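Local structure of type III pantothenate kinase (Campylobacter jejuni, 2NRH) at residues 40-44 with 75-79; 80-84 with 201-205; 86-92 with 169-175. The protein probably catalyses the ATP-dependent phosphorylation of pantothenate, the first step of coenzyme A biosynthesis, as a homodimeric kinase that uses a monovalent cation. The protein carries 2 engineered substitutions. All coordinates share one frame. Residues are numbered along the deposited sequence.

Contact 1: 40-44 with 75-79; sequences YINVN and IDRIA
Residues 40-42 are the extended last part of a beta strand, and 75-79 form the first turn of helix 75-81, with Ala79 N bonded to Ile75 O at 2.9 Å. The two short axes approach to 8.6 Å, and their N-to-C directions differ by 131°. Past the strand, Val43 turns to phi/psi -110/-4, and its CA lies 6.7 Å from that of Ile75. An Asx turn fixes this bend: Asn42 OD1 accepts from Asn44 N at 2.8 Å, while Asn42 ND2 gives to Asn44 O at 2.9 Å, so one carboxamide serves both backbone groups.

No hydrogen bond crosses the interface, which is held by apolar packing. Ile41 (chi1 p, chi2 t) sends CD1 to Ala79 CB at 3.8 Å, and its CB meets Ile75 CG2 at 3.9 Å. Ile75 and Ala79 are one turn apart and so share a helix face; alanine leaves room for the long isoleucine arm. Ile75 (chi1 t) also brings CG2 to 4.0 Å from Val43 CG1 and 3.5 Å from Asn42 O. Val43 CG1 lies 3.5 Å from Asp76 OD1. Asp76 (chi1 p) is the predicted proton acceptor, and Ile75, Asp76 and Arg77 belong to the predicted substrate site, so the contact probably lines the active-site cleft between the two domains, as in the actin-like ATPase (ASKHA) fold.

Strand 38-42 runs between strands 4-8 and 57-59 in its sheet, helix 48-53 packs on Tyr40 and Asn42, and Ile195 of helix 194-204 touches both Ile41 and Ala79.

Contact 2: 80-84 with 201-205; sequences ACYTI and KIIKE
Segment 80-84 carries the end of a helix into a type I beta turn from Cys81 to Ile84, closed by Ile84 N to Cys81 O at 3.1 Å. It faces residues 201-205, in the last part of helix 194-204 and what follows; Thr83 and Lys201 have the nearest CA atoms, 7.2 Å apart. Tyr82 (chi1 t) points its ring at the second segment. Lys201 extends toward it (chi1 and chi2 t), and its ammonium is engaged twice: NZ donates to Tyr82 O at 3.2 Å and stands 4.4 Å from the centroid of the Tyr82 ring, 12° off the normal, a cation-pi contact over one face. The long aliphatic arm lets the lysine reach this point, with CE 3.6 Å from Tyr82 CE2 and CD 4.2 Å from Thr83 CG2.

The turn at 81-84, in the connection from helix 75-81 to strand 87-92, is thus joined to the last helix of what its family makes an actin-like ATPase (ASKHA) fold, beside the loop holding Phe64, whose ring makes a T-shaped stack with Tyr82. Ile202 adds apolar bulk next to the tyrosine and also packs on Phe64. The phenol is less firmly satisfied: Tyr82 OH gives a weak 3.3 Å bond to Glu205 OE1, which lies near the ring plane. Ile202 O receives a weak 3.3 Å bond from Glu205 N and another bond from the side-chain ND2 of Asn206.

Contact 3: 86-92 with 169-175; sequences DGVVVDA and KKLYFTG
Strands 87-92 and 171-174 run parallel, their axes 4.8 Å apart and crossing at -15°, with Val88 paired to Leu171 and Asp91 to Thr174. At Gly87 a CB would clash with the Tyr172 ring, and phi/psi 147/175 would also jam it against the preceding carbonyl O, so glycine is required. Val88 N donates to Lys170 O and Val88 O accepts from Tyr172 N, both at 2.8 Å; Val88 CG1 meets Leu171 CD2 at 3.8 Å. Val89 turns to the face with Tyr172. Val90 repeats the pattern, N to Tyr172 O at 3.1 Å and O from Thr174 N at 3.0 Å, with CG1 3.5 Å from Phe173 CE1; branched valines suit extended backbone. Asp91 (predicted K(+) ligand) has OD1 3.5 Å from Gly175 CA, where a CB would clash. Ala92 N ends the series on Thr174 O at 3.0 Å.

In this mixed 3-2-1-4-5 sheet of the actin-like fold, 95-102 and 188-190 flank the pair; Ile162 of helix 146-165 packs on Val90, Leu171 and Phe173.

How the contacts relate
From the N terminus, contact 1 closes the first loop, bringing strand 38-42 of the first sheet to the helix that begins at Ile75. The same helix runs straight into contact 2, which opens as contact 1 ends and closes only near the C terminus, on helix 194-204. Contact 3 is nested inside that long loop and joins two strands of the second sheet. Contact 1 sets helix 75-81 against the first sheet, and Ala80 and Cys81, with Ile84 of the following turn, pack on Val89 of the second, so the helix lies between them. Where contacts 1 and 3 approach, the side chains of Asp76 and Asp91 are about 5 Å apart, bringing predicted catalytic and cation sites together.

Contact 1: 40-44 with 75-79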
ATOM      1  N   TYR B  40       6.362  30.505   5.176  1.00 54.38           N
ATOM      2  CA  TYR B  40       5.623  29.313   4.873  1.00 53.04           C
ATOM      3  C   TYR B  40       6.194  28.520   3.710  1.00 52.85           C
ATOM      4  O   TYR B  40       6.936  29.060   2.895  1.00 53.44           O
ATOM      5  CB  TYR B  40       4.148  29.658   4.654  1.00 51.57           C
ATOM      6  CG  TYR B  40       3.823  30.272   3.325  1.00 52.03           C
ATOM      7  CD1 TYR B  40       3.413  29.472   2.263  1.00 52.54           C
ATOM      8  CD2 TYR B  40       3.913  31.668   3.115  1.00 51.85           C
ATOM      9  CE1 TYR B  40       3.092  30.024   1.007  1.00 50.75           C
ATOM     10  CE2 TYR B  40       3.592  32.232   1.864  1.00 50.63           C
ATOM     11  CZ  TYR B  40       3.178  31.407   0.817  1.00 52.08           C
ATOM     12  OH  TYR B  40       2.864  31.927  -0.420  1.00 47.50           O
ATOM     13  N   ILE B  41       5.839  27.235   3.666  1.00 51.44           N
ATOM     14  CA  ILE B  41       5.785  26.420   2.429  1.00 48.29           C
ATOM     15  C   ILE B  41       4.353  25.816   2.275  1.00 47.47           C
ATOM     16  O   ILE B  41       3.609  25.612   3.246  1.00 46.29           O
ATOM     17  CB  ILE B  41       6.822  25.325   2.439  1.00 48.03           C
ATOM     18  CG1 ILE B  41       6.513  24.284   3.528  1.00 46.94           C
ATOM     19  CG2 ILE B  41       8.245  25.918   2.600  1.00 47.12           C
ATOM     20  CD1 ILE B  41       7.500  23.162   3.573  1.00 45.92           C
ATOM     21  N   ASN B  42       3.966  25.522   1.046  1.00 47.09           N
ATOM     22  CA  ASN B  42       2.593  25.095   0.766  1.00 46.15           C
ATOM     23  C   ASN B  42       2.559  24.114  -0.407  1.00 44.61           C
ATOM     24  O   ASN B  42       3.185  24.368  -1.420  1.00 42.20           O
ATOM     25  CB  ASN B  42       1.714  26.338   0.492  1.00 45.99           C
ATOM     26  CG  ASN B  42       0.378  25.968  -0.090  1.00 46.97           C
ATOM     27  OD1 ASN B  42      -0.370  25.185   0.505  1.00 47.57           O
ATOM     28  ND2 ASN B  42       0.059  26.527  -1.258  1.00 45.26           N
ATOM     29  N   VAL B  43       1.856  22.989  -0.233  1.00 44.77           N
ATOM     30  CA  VAL B  43       1.596  22.033  -1.326  1.00 44.94           C
ATOM     31  C   VAL B  43       0.125  22.069  -1.722  1.00 45.58           C
ATOM     32  O   VAL B  43      -0.291  21.426  -2.637  1.00 46.16           O
ATOM     33  CB  VAL B  43       2.008  20.528  -0.983  1.00 45.41           C
ATOM     34  CG1 VAL B  43       3.494  20.427  -0.714  1.00 41.90           C
ATOM     35  CG2 VAL B  43       1.148  19.935   0.163  1.00 44.30           C
ATOM     36  N   ASN B  44      -0.662  22.838  -1.014  1.00 46.54           N
ATOM     37  CA  ASN B  44      -2.055  22.917  -1.318  1.00 48.54           C
ATOM     38  C   ASN B  44      -2.331  23.881  -2.521  1.00 49.73           C
ATOM     39  O   ASN B  44      -2.203  25.113  -2.426  1.00 48.64           O
ATOM     40  CB  ASN B  44      -2.809  23.342  -0.047  1.00 47.30           C
ATOM     41  CG  ASN B  44      -4.287  23.198  -0.181  1.00 47.11           C
ATOM     42  OD1 ASN B  44      -4.859  23.449  -1.256  1.00 48.36           O
ATOM     43  ND2 ASN B  44      -4.946  22.799   0.913  1.00 43.91           N
ATOM     44  N   ILE B  75       7.492  20.572  -2.260  1.00 45.80           N
ATOM     45  CA  ILE B  75       8.298  21.433  -1.356  1.00 45.87           C
ATOM     46  C   ILE B  75       8.373  20.850   0.045  1.00 45.53           C
ATOM     47  O   ILE B  75       9.341  21.060   0.805  1.00 45.81           O
ATOM     48  CB  ILE B  75       7.802  22.947  -1.385  1.00 45.12           C
ATOM     49  CG1 ILE B  75       8.825  23.857  -0.680  1.00 48.07           C
ATOM     50  CG2 ILE B  75       6.425  23.125  -0.743  1.00 43.21           C
ATOM     51  CD1 ILE B  75      10.286  23.468  -0.939  1.00 47.87           C
ATOM     52  N   ASP B  76       7.334  20.126   0.419  1.00 45.40           N
ATOM     53  CA  ASP B  76       7.379  19.443   1.727  1.00 45.72           C
ATOM     54  C   ASP B  76       8.481  18.380   1.854  1.00 45.04           C
ATOM     55  O   ASP B  76       9.148  18.274   2.874  1.00 44.93           O
ATOM     56  CB  ASP B  76       6.012  18.869   2.085  1.00 44.81           C
ATOM     57  CG  ASP B  76       5.494  17.888   1.056  1.00 48.96           C
ATOM     58  OD1 ASP B  76       5.870  17.894  -0.173  1.00 50.59           O
ATOM     59  OD2 ASP B  76       4.655  17.083   1.492  1.00 56.71           O
ATOM     60  N   ARG B  77       8.652  17.571   0.815  1.00 46.54           N
ATOM     61  CA  ARG B  77       9.749  16.590   0.745  1.00 46.49           C
ATOM     62  C   ARG B  77      11.114  17.290   0.637  1.00 47.88           C
ATOM     63  O   ARG B  77      12.063  16.884   1.293  1.00 49.21           O
ATOM     64  CB  ARG B  77       9.507  15.652  -0.430  1.00 46.13           C
ATOM     65  CG  ARG B  77       8.224  14.866  -0.211  1.00 45.24           C
ATOM     66  CD  ARG B  77       7.769  14.061  -1.432  1.00 45.74           C
ATOM     67  NE  ARG B  77       8.677  13.016  -1.853  1.00 44.63           N
ATOM     68  CZ  ARG B  77       8.577  12.354  -3.002  1.00 46.66           C
ATOM     69  NH1 ARG B  77       7.559  12.554  -3.822  1.00 49.92           N
ATOM     70  NH2 ARG B  77       9.453  11.418  -3.301  1.00 50.35           N
ATOM     71  N   ILE B  78      11.211  18.334  -0.182  1.00 48.00           N
ATOM     72  CA  ILE B  78      12.431  19.098  -0.261  1.00 50.04           C
ATOM     73  C   ILE B  78      12.864  19.595   1.142  1.00 51.02           C
ATOM     74  O   ILE B  78      13.985  19.336   1.570  1.00 50.75           O
ATOM     75  CB  ILE B  78      12.328  20.272  -1.297  1.00 50.12           C
ATOM     76  CG1 ILE B  78      12.345  19.715  -2.710  1.00 47.69           C
ATOM     77  CG2 ILE B  78      13.494  21.272  -1.105  1.00 51.52           C
ATOM     78  CD1 ILE B  78      11.938  20.663  -3.814  1.00 49.70           C
ATOM     79  N   ALA B  79      11.954  20.284   1.843  1.00 51.22           N
ATOM     80  CA  ALA B  79      12.233  20.839   3.140  1.00 50.94           C
ATOM     81  C   ALA B  79      12.636  19.785   4.173  1.00 51.78           C
ATOM     82  O   ALA B  79      13.415  20.082   5.089  1.00 52.16           O
ATOM     83  CB  ALA B  79      11.007  21.646   3.643  1.00 51.22           C
TER

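Contact 2: 80-84 with 201-205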
ATOM      1  N   ALA B  80      12.091  18.575   4.076  1.00 51.75           N
ATOM      2  CA  ALA B  80      12.473  17.496   5.028  1.00 51.75           C
ATOM      3  C   ALA B  80      13.810  16.870   4.697  1.00 51.97           C
ATOM      4  O   ALA B  80      14.468  16.329   5.601  1.00 52.28           O
ATOM      5  CB  ALA B  80      11.428  16.406   5.107  1.00 49.98           C
ATOM      6  N   CYS B  81      14.176  16.881   3.416  1.00 51.19           N
ATOM      7  CA  CYS B  81      15.501  16.402   2.993  1.00 52.36           C
ATOM      8  C   CYS B  81      16.608  17.428   3.220  1.00 53.25           C
ATOM      9  O   CYS B  81      17.789  17.110   3.150  1.00 54.12           O
ATOM     10  CB  CYS B  81      15.505  15.998   1.517  1.00 50.53           C
ATOM     11  SG  CYS B  81      14.570  14.500   1.244  1.00 48.44           S
ATOM     12  N   TYR B  82      16.211  18.662   3.430  1.00 54.05           N
ATOM     13  CA  TYR B  82      17.114  19.763   3.260  1.00 55.70           C
ATOM     14  C   TYR B  82      18.274  19.791   4.282  1.00 57.04           C
ATOM     15  O   TYR B  82      19.367  20.243   3.926  1.00 58.01           O
ATOM     16  CB  TYR B  82      16.348  21.074   3.360  1.00 55.77           C
ATOM     17  CG  TYR B  82      17.039  22.226   2.672  1.00 56.96           C
ATOM     18  CD1 TYR B  82      17.453  22.114   1.344  1.00 55.55           C
ATOM     19  CD2 TYR B  82      17.278  23.424   3.334  1.00 57.68           C
ATOM     20  CE1 TYR B  82      18.068  23.139   0.698  1.00 56.09           C
ATOM     21  CE2 TYR B  82      17.899  24.481   2.666  1.00 56.16           C
ATOM     22  CZ  TYR B  82      18.274  24.314   1.351  1.00 56.24           C
ATOM     23  OH  TYR B  82      18.851  25.335   0.653  1.00 60.55           O
ATOM     24  N   THR B  83      18.043  19.393   5.547  1.00 56.55           N
ATOM     25  CA  THR B  83      19.141  19.468   6.549  1.00 56.34           C
ATOM     26  C   THR B  83      19.982  18.168   6.545  1.00 56.07           C
ATOM     27  O   THR B  83      20.851  17.965   7.388  1.00 55.57           O
ATOM     28  CB  THR B  83      18.636  19.730   7.945  1.00 54.91           C
ATOM     29  OG1 THR B  83      17.698  18.711   8.291  1.00 56.50           O
ATOM     30  CG2 THR B  83      17.978  21.046   8.021  1.00 57.72           C
ATOM     31  N   ILE B  84      19.709  17.306   5.573  1.00 56.23           N
ATOM     32  CA  ILE B  84      20.345  15.983   5.474  1.00 56.71           C
ATOM     33  C   ILE B  84      21.326  15.919   4.303  1.00 57.37           C
ATOM     34  O   ILE B  84      21.006  16.307   3.191  1.00 56.70           O
ATOM     35  CB  ILE B  84      19.234  14.841   5.502  1.00 56.23           C
ATOM     36  CG1 ILE B  84      18.702  14.746   6.948  1.00 56.70           C
ATOM     37  CG2 ILE B  84      19.761  13.467   5.069  1.00 53.82           C
ATOM     38  CD1 ILE B  84      17.262  14.755   7.068  1.00 56.03           C
ATOM     39  N   LYS B 201      16.713  26.354   8.416  1.00 62.22           N
ATOM     40  CA  LYS B 201      17.944  26.466   7.634  1.00 62.34           C
ATOM     41  C   LYS B 201      17.824  27.479   6.539  1.00 62.59           C
ATOM     42  O   LYS B 201      18.779  28.219   6.298  1.00 63.66           O
ATOM     43  CB  LYS B 201      18.389  25.123   7.062  1.00 62.39           C
ATOM     44  CG  LYS B 201      19.667  25.188   6.196  1.00 62.80           C
ATOM     45  CD  LYS B 201      20.234  23.793   5.827  1.00 63.37           C
ATOM     46  CE  LYS B 201      20.957  23.814   4.400  1.00 65.98           C
ATOM     47  NZ  LYS B 201      21.593  22.507   3.902  1.00 65.03           N
ATOM     48  N   ILE B 202      16.676  27.542   5.870  1.00 62.78           N
ATOM     49  CA  ILE B 202      16.526  28.554   4.806  1.00 63.05           C
ATOM     50  C   ILE B 202      16.694  29.980   5.324  1.00 64.43           C
ATOM     51  O   ILE B 202      17.249  30.846   4.627  1.00 63.81           O
ATOM     52  CB  ILE B 202      15.183  28.437   4.041  1.00 62.59           C
ATOM     53  CG1 ILE B 202      15.284  27.349   2.964  1.00 62.22           C
ATOM     54  CG2 ILE B 202      14.708  29.821   3.472  1.00 59.22           C
ATOM     55  CD1 ILE B 202      16.587  27.232   2.284  1.00 60.84           C
ATOM     56  N   ILE B 203      16.210  30.200   6.543  1.00 65.63           N
ATOM     57  CA  ILE B 203      16.179  31.513   7.151  1.00 68.00           C
ATOM     58  C   ILE B 203      17.558  31.893   7.645  1.00 70.03           C
ATOM     59  O   ILE B 203      17.939  33.054   7.562  1.00 70.89           O
ATOM     60  CB  ILE B 203      15.132  31.583   8.261  1.00 67.52           C
ATOM     61  CG1 ILE B 203      13.743  31.600   7.634  1.00 67.22           C
ATOM     62  CG2 ILE B 203      15.234  32.874   9.044  1.00 69.61           C
ATOM     63  CD1 ILE B 203      12.699  30.834   8.381  1.00 62.36           C
ATOM     64  N   LYS B 204      18.323  30.910   8.116  1.00 72.21           N
ATOM     65  CA  LYS B 204      19.668  31.170   8.592  1.00 73.90           C
ATOM     66  C   LYS B 204      20.613  31.419   7.428  1.00 74.49           C
ATOM     67  O   LYS B 204      21.747  31.852   7.640  1.00 74.91           O
ATOM     68  CB  LYS B 204      20.188  30.041   9.507  1.00 73.84           C
ATOM     69  CG  LYS B 204      20.640  28.758   8.780  1.00 75.14           C
ATOM     70  CD  LYS B 204      21.715  27.922   9.549  1.00 74.92           C
ATOM     71  CE  LYS B 204      23.138  28.203   8.982  1.00 76.19           C
ATOM     72  NZ  LYS B 204      23.429  27.414   7.705  1.00 74.43           N
ATOM     73  N   GLU B 205      20.127  31.163   6.213  1.00 75.26           N
ATOM     74  CA  GLU B 205      20.910  31.266   4.959  1.00 76.10           C
ATOM     75  C   GLU B 205      20.569  32.514   4.148  1.00 75.81           C
ATOM     76  O   GLU B 205      21.247  32.845   3.178  1.00 75.84           O
ATOM     77  CB  GLU B 205      20.681  30.047   4.057  1.00 75.54           C
ATOM     78  CG  GLU B 205      21.163  28.747   4.620  1.00 76.84           C
ATOM     79  CD  GLU B 205      21.083  27.555   3.635  1.00 77.65           C
ATOM     80  OE1 GLU B 205      20.392  27.601   2.562  1.00 80.55           O
ATOM     81  OE2 GLU B 205      21.734  26.542   3.956  1.00 79.91           O
TER

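Contact 3: 86-92 with 169-175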
ATOM      1  N   ASP B  86      23.372  12.972   3.803  1.00 59.47           N
ATOM      2  CA  ASP B  86      23.360  11.579   3.368  1.00 60.49           C
ATOM      3  C   ASP B  86      22.330  10.928   4.231  1.00 60.15           C
ATOM      4  O   ASP B  86      22.312  11.198   5.444  1.00 60.64           O
ATOM      5  CB  ASP B  86      24.685  10.874   3.659  1.00 60.93           C
ATOM      6  CG  ASP B  86      25.827  11.499   2.927  1.00 64.32           C
ATOM      7  OD1 ASP B  86      25.974  11.173   1.724  1.00 65.83           O
ATOM      8  OD2 ASP B  86      26.538  12.341   3.552  1.00 66.25           O
ATOM      9  N   GLY B  87      21.493  10.091   3.616  1.00 58.64           N
ATOM     10  CA  GLY B  87      20.466   9.381   4.339  1.00 58.68           C
ATOM     11  C   GLY B  87      19.159   9.119   3.591  1.00 58.00           C
ATOM     12  O   GLY B  87      18.953   9.560   2.445  1.00 57.84           O
ATOM     13  N   VAL B  88      18.282   8.371   4.248  1.00 56.77           N
ATOM     14  CA  VAL B  88      16.993   8.088   3.680  1.00 55.70           C
ATOM     15  C   VAL B  88      16.022   8.826   4.555  1.00 55.04           C
ATOM     16  O   VAL B  88      16.062   8.676   5.764  1.00 55.01           O
ATOM     17  CB  VAL B  88      16.690   6.594   3.587  1.00 55.60           C
ATOM     18  CG1 VAL B  88      15.202   6.373   3.195  1.00 53.86           C
ATOM     19  CG2 VAL B  88      17.600   5.978   2.562  1.00 54.03           C
ATOM     20  N   VAL B  89      15.211   9.681   3.908  1.00 54.17           N
ATOM     21  CA  VAL B  89      14.146  10.460   4.549  1.00 51.41           C
ATOM     22  C   VAL B  89      12.739   9.903   4.281  1.00 50.94           C
ATOM     23  O   VAL B  89      12.342   9.734   3.162  1.00 50.10           O
ATOM     24  CB  VAL B  89      14.233  11.933   4.209  1.00 50.52           C
ATOM     25  CG1 VAL B  89      13.227  12.723   5.065  1.00 49.42           C
ATOM     26  CG2 VAL B  89      15.635  12.452   4.472  1.00 50.51           C
ATOM     27  N   VAL B  90      12.025   9.610   5.372  1.00 51.34           N
ATOM     28  CA  VAL B  90      10.697   8.983   5.379  1.00 49.99           C
ATOM     29  C   VAL B  90       9.777   9.917   6.129  1.00 50.68           C
ATOM     30  O   VAL B  90      10.021  10.210   7.282  1.00 51.82           O
ATOM     31  CB  VAL B  90      10.724   7.560   6.023  1.00 49.83           C
ATOM     32  CG1 VAL B  90       9.344   6.807   5.833  1.00 49.35           C
ATOM     33  CG2 VAL B  90      11.819   6.693   5.370  1.00 46.63           C
ATOM     34  N   ASP B  91       8.770  10.454   5.438  1.00 50.62           N
ATOM     35  CA  ASP B  91       7.716  11.256   6.052  1.00 51.35           C
ATOM     36  C   ASP B  91       6.451  10.401   5.988  1.00 51.01           C
ATOM     37  O   ASP B  91       5.857  10.148   4.905  1.00 50.65           O
ATOM     38  CB  ASP B  91       7.509  12.557   5.303  1.00 51.14           C
ATOM     39  CG  ASP B  91       6.595  13.529   6.034  1.00 57.30           C
ATOM     40  OD1 ASP B  91       6.133  13.228   7.157  1.00 60.25           O
ATOM     41  OD2 ASP B  91       6.341  14.648   5.480  1.00 64.29           O
ATOM     42  N   ALA B  92       6.050   9.956   7.167  1.00 50.80           N
ATOM     43  CA  ALA B  92       4.943   9.032   7.327  1.00 51.24           C
ATOM     44  C   ALA B  92       3.708   9.766   7.928  1.00 51.82           C
ATOM     45  O   ALA B  92       3.557   9.900   9.149  1.00 51.71           O
ATOM     46  CB  ALA B  92       5.384   7.824   8.143  1.00 49.52           C
ATOM     47  N   LYS B 169      23.394   3.521   4.956  1.00 70.72           N
ATOM     48  CA  LYS B 169      22.765   4.852   4.977  1.00 69.78           C
ATOM     49  C   LYS B 169      21.926   5.028   6.239  1.00 68.99           C
ATOM     50  O   LYS B 169      21.171   4.141   6.585  1.00 69.35           O
ATOM     51  CB  LYS B 169      21.844   5.007   3.766  1.00 70.55           C
ATOM     52  CG  LYS B 169      22.397   5.755   2.597  1.00 69.23           C
ATOM     53  CD  LYS B 169      21.797   5.208   1.318  1.00 71.79           C
ATOM     54  CE  LYS B 169      22.124   6.152   0.183  1.00 74.67           C
ATOM     55  NZ  LYS B 169      22.112   7.568   0.758  1.00 76.48           N
ATOM     56  N   LYS B 170      22.022   6.179   6.886  1.00 68.01           N
ATOM     57  CA  LYS B 170      21.219   6.490   8.074  1.00 67.80           C
ATOM     58  C   LYS B 170      19.798   6.800   7.631  1.00 66.45           C
ATOM     59  O   LYS B 170      19.606   7.269   6.495  1.00 66.51           O
ATOM     60  CB  LYS B 170      21.777   7.717   8.840  1.00 69.40           C
ATOM     61  CG  LYS B 170      23.352   7.867   8.926  1.00 72.94           C
ATOM     62  CD  LYS B 170      23.951   7.384  10.284  1.00 76.26           C
ATOM     63  CE  LYS B 170      25.493   7.638  10.410  1.00 76.31           C
ATOM     64  NZ  LYS B 170      25.888   8.857  11.213  1.00 79.44           N
ATOM     65  N   LEU B 171      18.826   6.529   8.515  1.00 64.15           N
ATOM     66  CA  LEU B 171      17.414   6.844   8.308  1.00 61.41           C
ATOM     67  C   LEU B 171      16.983   7.977   9.178  1.00 60.35           C
ATOM     68  O   LEU B 171      17.324   8.018  10.358  1.00 59.91           O
ATOM     69  CB  LEU B 171      16.533   5.687   8.678  1.00 61.46           C
ATOM     70  CG  LEU B 171      16.310   4.622   7.638  1.00 61.21           C
ATOM     71  CD1 LEU B 171      15.917   3.338   8.340  1.00 62.92           C
ATOM     72  CD2 LEU B 171      15.233   5.104   6.748  1.00 62.16           C
ATOM     73  N   TYR B 172      16.225   8.902   8.585  1.00 57.94           N
ATOM     74  CA  TYR B 172      15.569   9.920   9.338  1.00 56.28           C
ATOM     75  C   TYR B 172      14.068   9.717   9.089  1.00 56.72           C
ATOM     76  O   TYR B 172      13.673   9.298   7.973  1.00 57.07           O
ATOM     77  CB  TYR B 172      16.081  11.276   8.891  1.00 56.07           C
ATOM     78  CG  TYR B 172      17.603  11.403   9.025  1.00 56.33           C
ATOM     79  CD1 TYR B 172      18.159  12.008  10.146  1.00 54.12           C
ATOM     80  CD2 TYR B 172      18.467  10.888   8.054  1.00 55.18           C
ATOM     81  CE1 TYR B 172      19.473  12.135  10.282  1.00 55.40           C
ATOM     82  CE2 TYR B 172      19.814  10.995   8.184  1.00 54.63           C
ATOM     83  CZ  TYR B 172      20.315  11.615   9.314  1.00 56.37           C
ATOM     84  OH  TYR B 172      21.662  11.772   9.501  1.00 57.01           O
ATOM     85  N   PHE B 173      13.266   9.954  10.134  1.00 54.30           N
ATOM     86  CA  PHE B 173      11.849   9.689  10.108  1.00 53.97           C
ATOM     87  C   PHE B 173      11.157  10.905  10.657  1.00 53.65           C
ATOM     88  O   PHE B 173      11.711  11.580  11.527  1.00 52.65           O
ATOM     89  CB  PHE B 173      11.462   8.487  10.997  1.00 53.79           C
ATOM     90  CG  PHE B 173      11.509   7.172  10.301  1.00 52.57           C
ATOM     91  CD1 PHE B 173      10.410   6.704   9.590  1.00 51.68           C
ATOM     92  CD2 PHE B 173      12.647   6.388  10.365  1.00 51.16           C
ATOM     93  CE1 PHE B 173      10.458   5.456   8.914  1.00 49.51           C
ATOM     94  CE2 PHE B 173      12.698   5.171   9.718  1.00 51.52           C
ATOM     95  CZ  PHE B 173      11.582   4.696   8.983  1.00 50.18           C
ATOM     96  N   THR B 174       9.959  11.179  10.130  1.00 52.38           N
ATOM     97  CA  THR B 174       9.148  12.331  10.583  1.00 52.64           C
ATOM     98  C   THR B 174       7.699  12.033  10.293  1.00 52.42           C
ATOM     99  O   THR B 174       7.382  10.993   9.700  1.00 51.15           O
ATOM    100  CB  THR B 174       9.621  13.741   9.968  1.00 53.05           C
ATOM    101  OG1 THR B 174       8.990  14.828  10.659  1.00 52.45           O
ATOM    102  CG2 THR B 174       9.378  13.863   8.463  1.00 53.59           C
ATOM    103  N   GLY B 175       6.813  12.898  10.754  1.00 53.13           N
ATOM    104  CA  GLY B 175       5.386  12.691  10.496  1.00 54.47           C
ATOM    105  C   GLY B 175       4.670  11.922  11.602  1.00 55.24           C
ATOM    106  O   GLY B 175       5.324  11.299  12.455  1.00 55.47           O
TER